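Replication initiation and membrane attachment protein (Geobacillus stearothermophilus 10, PDB 5WTN) is a primosomal protein that forms a tetramer, binds a primosomal re-initiation protein and probably acts in the initiation of DNA replication at the membrane. Local coordinates at residues G88-Y93 and Y107-P112; Y14-R19 and G51-L56; P36-R41 and L82-I87; W5-A10 and E101-L106. All blocks are in the same frame, centred on the assembly; numbering follows the deposited sequence.

Contact 1: G88-Y93 and Y107-P112; sequences GLLDTY and YELRPP
The beta hairpin of strands 90-95 and 104-109, consistent with the wing of a winged-helix domain, sets D91 against E108 as an antiparallel hydrogen-bonded pair. D91 N donates to E108 O at 2.9 Å and E108 N to D91 O at 2.8 Å. The flanking non-hydrogen-bonded pairs, L90 with L109 and T92 with Y107, turn to the face where helices 74-86 and 40-55 pack. There L90 CD1 lies 3.8 Å from Y107 CB, and T92 OG1 sits in the plane of the Y107 ring, at its edge; this hydroxyl is bonded to E85, and Y107 OH to H63. On the other face are D91 and E108, the latter paired with R19. Just past the last bridge, R110 N donates to L89 O at 3.1 Å, from well above the carbonyl plane. R110 CD lies 3.4 Å from D91 OD2, and NH1 makes a long salt bridge of 3.6 Å to that oxygen, the carboxylate and guanidinium planes being 56° apart. A leucine in place of R110 would probably leave the D91 carboxylate without its basic partner on this hairpin. Beyond the ladder, L89 CD2 rests 3.8 Å from P112 CA.

Contact 2: Y14-R19 and G51-L56; sequences YTVQSR and GELELL
Y14 and E52 supply the polar link of this contact: the phenol OH donates to E52 OE1 at 2.6 Å. The acceptor uses its anti lone pair, the one facing away from OE2, and the two side chains cross at about a right angle with ring and carboxylate planes 68° apart. The same OE1 forms a salt bridge with R65, so a hydroxyl and a guanidinium share one oxygen. A phenylalanine in place of Y14 would keep the ring but is likely to leave OE1 without its hydroxyl donor, and the E52 carboxylate less firmly fixed in its rotation. In the fold, strand 13-17 runs across the last turns of helix 40-55, their short axes 7.4 Å apart at 99°, which places a helix of what is probably a winged-helix domain against one face of its sheet. Van der Waals packing fills the crossing. V16 points at the helix, its CG2 3.8 Å from E52 CB and its CG1 4.0 Å from L53 CD1. L53 has CG anti to the backbone N (chi1 -176°), and its two methyls reach different residues of segment 14-19: CD1 sets a methyl against a carbonyl, 3.5 Å from V16 O, while CD2 lies 4.0 Å from S18 CB. At the far end L56 CD1 meets Y14 CE1 at 3.7 Å.

Contact 3: P36-R41 and L82-I87; sequences PLIGCR and LKLEGI
L37 and I38 form the end of helix 24-38 and meet the last turn of helix 74-86 and I87 just beyond it, joining two helices of what is probably a winged-helix domain; no direct hydrogen bond crosses between the segments. L37 touches lightly, CB 4.4 Å from I87 CD1; its side chain also packs on L124 and F127 of helix 122-132. Its carbonyl oxygen has a weak bond to a water, which in turn accepts from K83 NZ at 3.2 Å. I38 is the centre of the contact. Its CG1 lies between the backbone N and the carbonyl carbon (chi1 68°), the crowded position, and the two branches serve different partners. CG2 touches I87 CD1 at 3.6 Å, whereas CD1, at the end of the longer branch, meets L84 CD2 at 3.6 Å, the I38 and L84 side chains crossing at about a right angle. The extended K83 chain passes the carbonyl of I38, with CD 3.6 Å from I38 O. G39 follows with a positive phi of 90°, a conformation in which a CB would be jammed against that same carbonyl oxygen; this glycine takes the N-cap position of helix 40-55. On the first turn of that helix, R41 forms a salt bridge with E80, which also has a long, weak ion pair with K83. The acid probably eases the repulsion between R41 NH1 and K83 NZ, which stand 4.8 Å apart.

Contact 4: W5-A10 and E101-L106; sequences WKELIA and EPKLFL
K103 NZ donates to the main-chain oxygen of E7 at 2.7 Å, the one hydrogen bond between the N-terminal segment 5-10 and the segment that leads into strand 104-109. The ammonium lies in the carbonyl plane, on a lone pair, with a C=O...N angle of 121°. The lysine chain is extended beyond CG and spans the gap between the two backbones, its CD passing 3.5 Å from E7 O. The carboxylate of E7 is engaged elsewhere: OE2 bonds to Y78 OH, and OE1 forms a salt bridge with R159 of the second subunit. Beside this link is an apolar touch, L8 CD1 to F105 CE2 at 3.6 Å, where the two side chains meet obliquely. F105 also turns its ring edge to the E7 carbonyl, with CZ 4.2 Å from E7 O. D12 ties the two segments from outside, its OD2 taking the N-H of I9 and its OD1 that of K103. Thus the loop preceding strand 13-17 is laid against the start of the second hairpin strand. L8 packs on L74 and Y78 of helix 74-86, while F105 lies among Y14 of strand 13-17, T92 of strand 90-95 and R81 of that helix.

Overall arrangement
Contacts 1, 2 and 3 are buried, while contact 4 is partly buried and lies farthest from the chain centre. Strand 104-109 is common to contacts 1 and 4, and its neighbour 13-17 brings contact 2 into the same sheet: L109 N probably bonds to Q17 O, and T15 N to F105 O. Helix 40-55 serves contacts 2 and 3. Contact 3 connects to the hairpin through the packing of L84 on L90. The chemistry follows the place: backbone ladder in contact 1, apolar crossing with one buried acid in contact 2, methyl packing where two helices end in contact 3, and a lysine reaching a loop carbonyl in contact 4. All four touch the second subunit.

Contact 1: G88-Y93 and Y107-P112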
loop_
_atom_site.group_PDB
_atom_site.type_symbol
_atom_site.label_atom_id
_atom_site.label_comp_id
_atom_site.label_asym_id
_atom_site.label_seq_id
_atom_site.Cartn_x
_atom_site.Cartn_y
_atom_site.Cartn_z
ATOM N N GLY A 88 -4.569 -22.317 5.790
ATOM C CA GLY A 88 -3.298 -21.778 6.197
ATOM C C GLY A 88 -3.315 -20.314 6.576
ATOM O O GLY A 88 -2.362 -19.818 7.183
ATOM N N LEU A 89 -4.401 -19.629 6.220
ATOM C CA LEU A 89 -4.577 -18.191 6.464
ATOM C C LEU A 89 -4.692 -17.733 7.940
ATOM O O LEU A 89 -4.506 -16.556 8.238
ATOM C CB LEU A 89 -5.736 -17.666 5.631
ATOM C CG LEU A 89 -5.401 -17.594 4.125
ATOM C CD1 LEU A 89 -6.592 -17.172 3.279
ATOM C CD2 LEU A 89 -4.199 -16.665 3.848
ATOM N N LEU A 90 -5.026 -18.637 8.857
ATOM C CA LEU A 90 -5.177 -18.235 10.243
ATOM C C LEU A 90 -4.789 -19.319 11.230
ATOM O O LEU A 90 -5.249 -20.451 11.122
ATOM C CB LEU A 90 -6.622 -17.763 10.512
ATOM C CG LEU A 90 -6.996 -17.471 11.981
ATOM C CD1 LEU A 90 -6.560 -16.094 12.456
ATOM C CD2 LEU A 90 -8.475 -17.693 12.246
ATOM N N ASP A 91 -3.988 -18.963 12.230
ATOM C CA ASP A 91 -3.721 -19.882 13.329
ATOM C C ASP A 91 -4.508 -19.441 14.541
ATOM O O ASP A 91 -4.559 -18.256 14.875
ATOM C CB ASP A 91 -2.228 -19.958 13.677
ATOM C CG ASP A 91 -1.427 -20.825 12.704
ATOM O OD1 ASP A 91 -2.024 -21.722 12.071
ATOM O OD2 ASP A 91 -0.192 -20.612 12.573
ATOM N N THR A 92 -5.129 -20.410 15.196
ATOM C CA THR A 92 -5.978 -20.122 16.341
ATOM C C THR A 92 -5.444 -20.779 17.594
ATOM O O THR A 92 -5.173 -21.980 17.612
ATOM C CB THR A 92 -7.450 -20.547 16.090
ATOM O OG1 THR A 92 -7.964 -19.829 14.958
ATOM C CG2 THR A 92 -8.320 -20.253 17.319
ATOM N N TYR A 93 -5.292 -19.979 18.643
ATOM C CA TYR A 93 -4.855 -20.494 19.930
ATOM C C TYR A 93 -5.927 -20.228 20.968
ATOM O O TYR A 93 -6.674 -19.254 20.862
ATOM C CB TYR A 93 -3.556 -19.811 20.366
ATOM C CG TYR A 93 -2.356 -20.061 19.475
ATOM C CD1 TYR A 93 -1.447 -21.062 19.768
ATOM C CD2 TYR A 93 -2.121 -19.277 18.345
ATOM C CE1 TYR A 93 -0.350 -21.281 18.964
ATOM C CE2 TYR A 93 -1.023 -19.488 17.541
ATOM C CZ TYR A 93 -0.135 -20.489 17.853
ATOM O OH TYR A 93 0.968 -20.705 17.052
ATOM N N TYR A 107 -6.162 -14.985 17.717
ATOM C CA TYR A 107 -6.268 -15.142 16.276
ATOM C C TYR A 107 -5.013 -14.611 15.640
ATOM O O TYR A 107 -4.797 -13.404 15.589
ATOM C CB TYR A 107 -7.463 -14.355 15.757
ATOM C CG TYR A 107 -8.770 -14.980 16.135
ATOM C CD1 TYR A 107 -8.922 -16.358 16.134
ATOM C CD2 TYR A 107 -9.846 -14.207 16.520
ATOM C CE1 TYR A 107 -10.124 -16.956 16.490
ATOM C CE2 TYR A 107 -11.057 -14.795 16.883
ATOM C CZ TYR A 107 -11.191 -16.171 16.867
ATOM O OH TYR A 107 -12.382 -16.767 17.223
ATOM N N GLU A 108 -4.183 -15.519 15.146
ATOM C CA GLU A 108 -2.879 -15.142 14.594
ATOM C C GLU A 108 -2.958 -15.132 13.065
ATOM O O GLU A 108 -3.051 -16.172 12.413
ATOM C CB GLU A 108 -1.791 -16.083 15.144
ATOM C CG GLU A 108 -0.492 -16.186 14.362
ATOM C CD GLU A 108 0.442 -14.999 14.571
ATOM O OE1 GLU A 108 0.114 -14.104 15.389
ATOM O OE2 GLU A 108 1.508 -14.961 13.912
ATOM N N LEU A 109 -2.944 -13.938 12.493
ATOM C CA LEU A 109 -3.112 -13.820 11.051
ATOM C C LEU A 109 -1.873 -14.219 10.273
ATOM O O LEU A 109 -0.754 -13.833 10.604
ATOM C CB LEU A 109 -3.480 -12.395 10.683
ATOM C CG LEU A 109 -4.951 -12.058 10.734
ATOM C CD1 LEU A 109 -5.089 -10.635 10.329
ATOM C CD2 LEU A 109 -5.708 -12.935 9.754
ATOM N N ARG A 110 -2.071 -14.975 9.209
ATOM C CA ARG A 110 -0.962 -15.350 8.352
ATOM C C ARG A 110 -1.155 -14.755 6.962
ATOM O O ARG A 110 -2.267 -14.664 6.453
ATOM C CB ARG A 110 -0.872 -16.860 8.304
ATOM C CG ARG A 110 -0.744 -17.488 9.691
ATOM C CD ARG A 110 -0.317 -18.938 9.585
ATOM N NE ARG A 110 0.803 -19.067 8.651
ATOM C CZ ARG A 110 2.068 -19.275 9.007
ATOM N NH1 ARG A 110 2.398 -19.434 10.291
ATOM N NH2 ARG A 110 3.002 -19.342 8.066
ATOM N N PRO A 111 -0.059 -14.307 6.346
ATOM C CA PRO A 111 -0.124 -13.756 4.976
ATOM C C PRO A 111 -0.317 -14.868 3.958
ATOM O O PRO A 111 0.062 -16.015 4.219
ATOM C CB PRO A 111 1.246 -13.108 4.804
ATOM C CG PRO A 111 1.694 -12.849 6.239
ATOM C CD PRO A 111 1.224 -14.020 7.004
ATOM N N PRO A 112 -0.918 -14.549 2.812
ATOM C CA PRO A 112 -1.077 -15.636 1.844
ATOM C C PRO A 112 0.254 -16.116 1.281
ATOM O O PRO A 112 1.315 -15.551 1.547
ATOM C CB PRO A 112 -1.937 -15.006 0.736
ATOM C CG PRO A 112 -1.894 -13.547 0.977
ATOM C CD PRO A 112 -1.614 -13.320 2.420
#

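Contact 2: Y14-R19 and G51-L56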
loop_
_atom_site.group_PDB
_atom_site.type_symbol
_atom_site.label_atom_id
_atom_site.label_comp_id
_atom_site.label_asym_id
_atom_site.label_seq_id
_atom_site.Cartn_x
_atom_site.Cartn_y
_atom_site.Cartn_z
ATOM N N TYR A 14 -11.427 -12.586 22.175
ATOM C CA TYR A 14 -10.309 -12.778 21.258
ATOM C C TYR A 14 -9.299 -11.644 21.285
ATOM O O TYR A 14 -9.545 -10.557 21.817
ATOM C CB TYR A 14 -10.800 -12.976 19.834
ATOM C CG TYR A 14 -11.426 -11.751 19.218
ATOM C CD1 TYR A 14 -10.695 -10.910 18.378
ATOM C CD2 TYR A 14 -12.759 -11.448 19.440
ATOM C CE1 TYR A 14 -11.279 -9.794 17.784
ATOM C CE2 TYR A 14 -13.351 -10.327 18.845
ATOM C CZ TYR A 14 -12.603 -9.506 18.025
ATOM O OH TYR A 14 -13.191 -8.403 17.451
ATOM N N THR A 15 -8.146 -11.933 20.707
ATOM C CA THR A 15 -7.201 -10.915 20.308
ATOM C C THR A 15 -6.739 -11.280 18.903
ATOM O O THR A 15 -6.748 -12.459 18.540
ATOM C CB THR A 15 -6.015 -10.853 21.265
ATOM O OG1 THR A 15 -5.083 -9.887 20.773
ATOM C CG2 THR A 15 -5.310 -12.201 21.359
ATOM N N VAL A 16 -6.370 -10.279 18.106
ATOM C CA VAL A 16 -5.783 -10.516 16.786
ATOM C C VAL A 16 -4.307 -10.169 16.789
ATOM O O VAL A 16 -3.922 -9.064 17.179
ATOM C CB VAL A 16 -6.408 -9.635 15.720
ATOM C CG1 VAL A 16 -5.925 -10.081 14.329
ATOM C CG2 VAL A 16 -7.898 -9.656 15.822
ATOM N N GLN A 17 -3.477 -11.087 16.308
ATOM C CA GLN A 17 -2.034 -10.835 16.235
ATOM C C GLN A 17 -1.380 -11.293 14.924
ATOM O O GLN A 17 -1.946 -12.103 14.165
ATOM C CB GLN A 17 -1.338 -11.437 17.469
ATOM C CG GLN A 17 -1.683 -10.656 18.729
ATOM C CD GLN A 17 -1.233 -11.297 20.008
ATOM O OE1 GLN A 17 -2.052 -11.557 20.892
ATOM N NE2 GLN A 17 0.068 -11.526 20.145
ATOM N N SER A 18 -0.204 -10.750 14.626
ATOM C CA SER A 18 0.549 -11.251 13.482
ATOM C C SER A 18 2.017 -10.985 13.650
ATOM O O SER A 18 2.386 -9.945 14.197
ATOM C CB SER A 18 0.065 -10.592 12.189
ATOM O OG SER A 18 0.438 -11.365 11.066
ATOM N N ARG A 19 2.862 -11.894 13.165
ATOM C CA ARG A 19 4.269 -11.544 13.014
ATOM C C ARG A 19 4.586 -11.122 11.577
ATOM O O ARG A 19 5.725 -10.764 11.247
ATOM C CB ARG A 19 5.245 -12.598 13.586
ATOM C CG ARG A 19 4.758 -14.047 13.606
ATOM C CD ARG A 19 4.419 -14.551 15.020
ATOM N NE ARG A 19 3.375 -13.746 15.660
ATOM C CZ ARG A 19 3.577 -12.944 16.709
ATOM N NH1 ARG A 19 4.787 -12.855 17.265
ATOM N NH2 ARG A 19 2.566 -12.246 17.214
ATOM N N GLY A 51 -8.067 -5.758 9.550
ATOM C CA GLY A 51 -8.459 -4.460 10.058
ATOM C C GLY A 51 -8.443 -4.440 11.573
ATOM O O GLY A 51 -7.996 -3.464 12.189
ATOM N N GLU A 52 -8.914 -5.525 12.190
ATOM C CA GLU A 52 -8.958 -5.590 13.647
ATOM C C GLU A 52 -7.590 -5.553 14.268
ATOM O O GLU A 52 -7.423 -5.026 15.362
ATOM C CB GLU A 52 -9.717 -6.829 14.130
ATOM C CG GLU A 52 -11.204 -6.585 14.415
ATOM C CD GLU A 52 -11.426 -5.729 15.647
ATOM O OE1 GLU A 52 -11.859 -6.262 16.698
ATOM O OE2 GLU A 52 -11.175 -4.513 15.574
ATOM N N LEU A 53 -6.622 -6.131 13.572
ATOM C CA LEU A 53 -5.213 -6.127 13.974
ATOM C C LEU A 53 -4.739 -4.723 14.321
ATOM O O LEU A 53 -4.089 -4.508 15.337
ATOM C CB LEU A 53 -4.369 -6.660 12.811
ATOM C CG LEU A 53 -2.876 -6.849 13.000
ATOM C CD1 LEU A 53 -2.637 -7.781 14.158
ATOM C CD2 LEU A 53 -2.337 -7.437 11.722
ATOM N N GLU A 54 -5.098 -3.760 13.479
ATOM C CA GLU A 54 -4.703 -2.371 13.689
ATOM C C GLU A 54 -5.606 -1.641 14.684
ATOM O O GLU A 54 -5.126 -0.881 15.525
ATOM C CB GLU A 54 -4.676 -1.616 12.358
ATOM C CG GLU A 54 -3.580 -2.072 11.408
ATOM C CD GLU A 54 -3.035 -0.939 10.560
ATOM O OE1 GLU A 54 -2.671 0.110 11.132
ATOM O OE2 GLU A 54 -2.971 -1.098 9.324
ATOM N N LEU A 55 -6.912 -1.870 14.584
ATOM C CA LEU A 55 -7.873 -1.184 15.435
ATOM C C LEU A 55 -7.812 -1.573 16.912
ATOM O O LEU A 55 -7.591 -0.698 17.751
ATOM C CB LEU A 55 -9.278 -1.366 14.883
ATOM C CG LEU A 55 -10.414 -0.659 15.612
ATOM C CD1 LEU A 55 -10.023 0.766 15.967
ATOM C CD2 LEU A 55 -11.653 -0.684 14.724
ATOM N N LEU A 56 -8.014 -2.851 17.238
ATOM C CA LEU A 56 -7.705 -3.324 18.582
ATOM C C LEU A 56 -6.219 -3.240 18.609
ATOM O O LEU A 56 -5.579 -3.795 17.715
ATOM C CB LEU A 56 -8.032 -4.800 18.718
ATOM C CG LEU A 56 -9.410 -5.293 19.111
ATOM C CD1 LEU A 56 -9.491 -6.752 18.724
ATOM C CD2 LEU A 56 -9.550 -5.129 20.597
HETATM O O HOH W 1 -4.456 -5.997 18.356
#

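Contact 3: P36-R41 and L82-I87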
loop_
_atom_site.group_PDB
_atom_site.type_symbol
_atom_site.label_atom_id
_atom_site.label_comp_id
_atom_site.label_asym_id
_atom_site.label_seq_id
_atom_site.Cartn_x
_atom_site.Cartn_y
_atom_site.Cartn_z
ATOM N N PRO A 36 -11.685 -17.808 -4.932
ATOM C CA PRO A 36 -12.433 -18.897 -5.583
ATOM C C PRO A 36 -12.444 -20.207 -4.780
ATOM O O PRO A 36 -13.414 -20.960 -4.850
ATOM C CB PRO A 36 -11.688 -19.086 -6.895
ATOM C CG PRO A 36 -11.187 -17.722 -7.207
ATOM C CD PRO A 36 -10.772 -17.141 -5.880
ATOM N N LEU A 37 -11.393 -20.477 -4.017
ATOM C CA LEU A 37 -11.371 -21.685 -3.229
ATOM C C LEU A 37 -12.204 -21.581 -1.942
ATOM O O LEU A 37 -12.982 -22.485 -1.645
ATOM C CB LEU A 37 -9.930 -22.111 -2.944
ATOM C CG LEU A 37 -9.065 -22.454 -4.177
ATOM C CD1 LEU A 37 -7.789 -23.191 -3.772
ATOM C CD2 LEU A 37 -9.835 -23.253 -5.207
ATOM N N ILE A 38 -12.034 -20.509 -1.165
ATOM C CA ILE A 38 -12.663 -20.435 0.158
ATOM C C ILE A 38 -14.006 -19.694 0.216
ATOM O O ILE A 38 -14.763 -19.797 1.217
ATOM C CB ILE A 38 -11.707 -19.805 1.182
ATOM C CG1 ILE A 38 -11.479 -18.326 0.874
ATOM C CG2 ILE A 38 -10.378 -20.554 1.200
ATOM C CD1 ILE A 38 -10.648 -17.617 1.937
ATOM N N GLY A 39 -14.300 -18.968 -0.860
ATOM C CA GLY A 39 -15.535 -18.227 -0.989
ATOM C C GLY A 39 -15.435 -16.811 -0.466
ATOM O O GLY A 39 -14.536 -16.485 0.313
ATOM N N CYS A 40 -16.392 -15.977 -0.876
ATOM C CA CYS A 40 -16.422 -14.557 -0.536
ATOM C C CYS A 40 -16.558 -14.226 0.951
ATOM O O CYS A 40 -15.981 -13.234 1.416
ATOM C CB CYS A 40 -17.516 -13.853 -1.341
ATOM S SG CYS A 40 -19.252 -14.293 -0.959
ATOM N N ARG A 41 -17.316 -15.022 1.700
ATOM C CA ARG A 41 -17.549 -14.650 3.096
ATOM C C ARG A 41 -16.275 -14.802 3.880
ATOM O O ARG A 41 -15.951 -13.946 4.678
ATOM C CB ARG A 41 -18.674 -15.454 3.754
ATOM C CG ARG A 41 -19.976 -15.472 2.978
ATOM C CD ARG A 41 -21.026 -16.274 3.723
ATOM N NE ARG A 41 -21.603 -17.344 2.916
ATOM C CZ ARG A 41 -21.276 -18.629 3.025
ATOM N NH1 ARG A 41 -20.373 -19.012 3.919
ATOM N NH2 ARG A 41 -21.854 -19.535 2.243
ATOM N N LEU A 82 -12.941 -21.374 10.168
ATOM C CA LEU A 82 -12.336 -22.679 10.035
ATOM C C LEU A 82 -11.778 -22.894 8.620
ATOM O O LEU A 82 -10.781 -23.580 8.434
ATOM C CB LEU A 82 -13.367 -23.760 10.404
ATOM C CG LEU A 82 -13.319 -24.429 11.773
ATOM C CD1 LEU A 82 -13.249 -23.414 12.891
ATOM C CD2 LEU A 82 -14.547 -25.298 11.907
ATOM N N LYS A 83 -12.427 -22.301 7.628
ATOM C CA LYS A 83 -11.893 -22.333 6.282
ATOM C C LYS A 83 -10.566 -21.606 6.238
ATOM O O LYS A 83 -9.624 -22.083 5.638
ATOM C CB LYS A 83 -12.863 -21.713 5.299
ATOM C CG LYS A 83 -14.110 -22.516 5.168
ATOM C CD LYS A 83 -14.936 -22.012 4.025
ATOM C CE LYS A 83 -16.291 -22.663 4.014
ATOM N NZ LYS A 83 -16.997 -22.222 2.792
ATOM N N LEU A 84 -10.496 -20.459 6.899
ATOM C CA LEU A 84 -9.245 -19.725 6.973
ATOM C C LEU A 84 -8.183 -20.551 7.667
ATOM O O LEU A 84 -7.035 -20.512 7.264
ATOM C CB LEU A 84 -9.415 -18.362 7.650
ATOM C CG LEU A 84 -10.272 -17.355 6.896
ATOM C CD1 LEU A 84 -10.125 -16.003 7.501
ATOM C CD2 LEU A 84 -9.914 -17.299 5.440
ATOM N N GLU A 85 -8.567 -21.320 8.679
ATOM C CA GLU A 85 -7.612 -22.154 9.406
ATOM C C GLU A 85 -7.007 -23.262 8.538
ATOM O O GLU A 85 -5.787 -23.391 8.442
ATOM C CB GLU A 85 -8.270 -22.762 10.646
ATOM C CG GLU A 85 -8.461 -21.783 11.792
ATOM C CD GLU A 85 -8.984 -22.449 13.049
ATOM O OE1 GLU A 85 -8.737 -23.660 13.228
ATOM O OE2 GLU A 85 -9.644 -21.763 13.857
ATOM N N GLY A 86 -7.871 -24.059 7.916
ATOM C CA GLY A 86 -7.456 -25.193 7.131
ATOM C C GLY A 86 -6.616 -24.784 5.956
ATOM O O GLY A 86 -5.665 -25.484 5.608
ATOM N N ILE A 87 -6.922 -23.634 5.366
ATOM C CA ILE A 87 -6.184 -23.210 4.185
ATOM C C ILE A 87 -4.876 -22.463 4.509
ATOM O O ILE A 87 -4.164 -22.035 3.608
ATOM C CB ILE A 87 -7.062 -22.439 3.170
ATOM C CG1 ILE A 87 -6.538 -22.684 1.747
ATOM C CG2 ILE A 87 -7.081 -20.952 3.471
ATOM C CD1 ILE A 87 -7.578 -22.739 0.724
HETATM O O HOH W 2 -15.448 -23.532 0.355
#

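Contact 4: W5-A10 and E101-L106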
loop_
_atom_site.group_PDB
_atom_site.type_symbol
_atom_site.label_atom_id
_atom_site.label_comp_id
_atom_site.label_asym_id
_atom_site.label_seq_id
_atom_site.Cartn_x
_atom_site.Cartn_y
_atom_site.Cartn_z
ATOM N N TRP A 5 -21.478 -23.630 18.759
ATOM C CA TRP A 5 -21.699 -23.352 20.178
ATOM C C TRP A 5 -20.914 -24.312 21.066
ATOM O O TRP A 5 -20.573 -23.995 22.214
ATOM C CB TRP A 5 -23.200 -23.381 20.520
ATOM C CG TRP A 5 -23.887 -24.589 19.979
ATOM C CD1 TRP A 5 -24.600 -24.678 18.818
ATOM C CD2 TRP A 5 -23.915 -25.893 20.572
ATOM N NE1 TRP A 5 -25.069 -25.958 18.652
ATOM C CE2 TRP A 5 -24.656 -26.726 19.712
ATOM C CE3 TRP A 5 -23.375 -26.439 21.744
ATOM C CZ2 TRP A 5 -24.871 -28.077 19.990
ATOM C CZ3 TRP A 5 -23.589 -27.771 22.013
ATOM C CH2 TRP A 5 -24.333 -28.576 21.144
ATOM N N LYS A 6 -20.620 -25.483 20.511
ATOM C CA LYS A 6 -19.820 -26.506 21.170
ATOM C C LYS A 6 -18.409 -25.971 21.490
ATOM O O LYS A 6 -17.744 -26.448 22.398
ATOM C CB LYS A 6 -19.774 -27.743 20.264
ATOM C CG LYS A 6 -19.269 -29.020 20.915
ATOM C CD LYS A 6 -20.284 -29.678 21.828
ATOM C CE LYS A 6 -19.591 -30.504 22.907
ATOM N NZ LYS A 6 -18.908 -29.623 23.907
ATOM N N GLU A 7 -17.994 -24.944 20.753
ATOM C CA GLU A 7 -16.679 -24.341 20.948
ATOM C C GLU A 7 -16.718 -22.826 21.179
ATOM O O GLU A 7 -16.092 -22.322 22.111
ATOM C CB GLU A 7 -15.765 -24.663 19.762
ATOM C CG GLU A 7 -15.039 -25.993 19.880
ATOM C CD GLU A 7 -14.653 -26.567 18.532
ATOM O OE1 GLU A 7 -14.598 -27.810 18.408
ATOM O OE2 GLU A 7 -14.403 -25.778 17.597
ATOM N N LEU A 8 -17.442 -22.105 20.328
ATOM C CA LEU A 8 -17.453 -20.651 20.377
ATOM C C LEU A 8 -18.821 -20.068 20.758
ATOM O O LEU A 8 -19.844 -20.362 20.123
ATOM C CB LEU A 8 -17.042 -20.119 18.994
ATOM C CG LEU A 8 -16.992 -18.630 18.717
ATOM C CD1 LEU A 8 -15.794 -18.067 19.405
ATOM C CD2 LEU A 8 -16.932 -18.416 17.222
ATOM N N ILE A 9 -18.838 -19.212 21.776
ATOM C CA ILE A 9 -20.055 -18.466 22.128
ATOM C C ILE A 9 -19.778 -16.958 22.118
ATOM O O ILE A 9 -18.627 -16.540 22.201
ATOM C CB ILE A 9 -20.642 -18.899 23.492
ATOM C CG1 ILE A 9 -19.657 -18.628 24.626
ATOM C CG2 ILE A 9 -20.995 -20.356 23.480
ATOM C CD1 ILE A 9 -20.165 -19.036 25.972
ATOM N N ALA A 10 -20.826 -16.144 22.016
ATOM C CA ALA A 10 -20.666 -14.701 21.808
ATOM C C ALA A 10 -19.838 -13.974 22.862
ATOM O O ALA A 10 -19.237 -12.944 22.564
ATOM C CB ALA A 10 -22.010 -14.025 21.649
ATOM N N GLU A 101 -15.417 -20.747 31.600
ATOM C CA GLU A 101 -15.964 -19.534 30.969
ATOM C C GLU A 101 -15.298 -18.226 31.454
ATOM O O GLU A 101 -14.760 -18.152 32.574
ATOM C CB GLU A 101 -17.504 -19.433 31.119
ATOM C CG GLU A 101 -18.328 -20.577 30.505
ATOM C CD GLU A 101 -19.729 -20.126 30.084
ATOM O OE1 GLU A 101 -20.089 -18.961 30.365
ATOM O OE2 GLU A 101 -20.468 -20.927 29.463
ATOM N N PRO A 102 -15.316 -17.193 30.591
ATOM C CA PRO A 102 -15.383 -17.306 29.127
ATOM C C PRO A 102 -13.985 -17.529 28.500
ATOM O O PRO A 102 -12.975 -17.024 29.022
ATOM C CB PRO A 102 -15.974 -15.951 28.692
ATOM C CG PRO A 102 -16.476 -15.305 29.964
ATOM C CD PRO A 102 -15.548 -15.809 31.027
ATOM N N LYS A 103 -13.946 -18.227 27.367
ATOM C CA LYS A 103 -12.701 -18.538 26.674
ATOM C C LYS A 103 -11.962 -17.299 26.128
ATOM O O LYS A 103 -12.576 -16.269 25.800
ATOM C CB LYS A 103 -12.983 -19.491 25.513
ATOM C CG LYS A 103 -13.374 -20.905 25.881
ATOM C CD LYS A 103 -13.765 -21.624 24.606
ATOM C CE LYS A 103 -13.842 -23.127 24.741
ATOM N NZ LYS A 103 -14.186 -23.693 23.400
ATOM N N LEU A 104 -10.641 -17.406 26.022
ATOM C CA LEU A 104 -9.844 -16.359 25.380
ATOM C C LEU A 104 -9.100 -16.895 24.141
ATOM O O LEU A 104 -8.183 -17.699 24.276
ATOM C CB LEU A 104 -8.849 -15.761 26.377
ATOM C CG LEU A 104 -7.840 -14.751 25.826
ATOM C CD1 LEU A 104 -8.545 -13.566 25.190
ATOM C CD2 LEU A 104 -6.884 -14.292 26.907
ATOM N N PHE A 105 -9.486 -16.436 22.952
ATOM C CA PHE A 105 -8.842 -16.862 21.704
ATOM C C PHE A 105 -7.731 -15.928 21.243
ATOM O O PHE A 105 -7.830 -14.712 21.402
ATOM C CB PHE A 105 -9.867 -16.949 20.581
ATOM C CG PHE A 105 -10.852 -18.034 20.771
ATOM C CD1 PHE A 105 -10.554 -19.322 20.379
ATOM C CD2 PHE A 105 -12.077 -17.780 21.370
ATOM C CE1 PHE A 105 -11.464 -20.345 20.557
ATOM C CE2 PHE A 105 -12.995 -18.804 21.560
ATOM C CZ PHE A 105 -12.686 -20.088 21.151
ATOM N N LEU A 106 -6.679 -16.501 20.670
ATOM C CA LEU A 106 -5.670 -15.718 19.977
ATOM C C LEU A 106 -5.818 -16.003 18.488
ATOM O O LEU A 106 -5.650 -17.133 18.045
ATOM C CB LEU A 106 -4.280 -16.122 20.458
ATOM C CG LEU A 106 -3.207 -15.035 20.537
ATOM C CD1 LEU A 106 -1.985 -15.540 21.286
ATOM C CD2 LEU A 106 -2.845 -14.565 19.143
#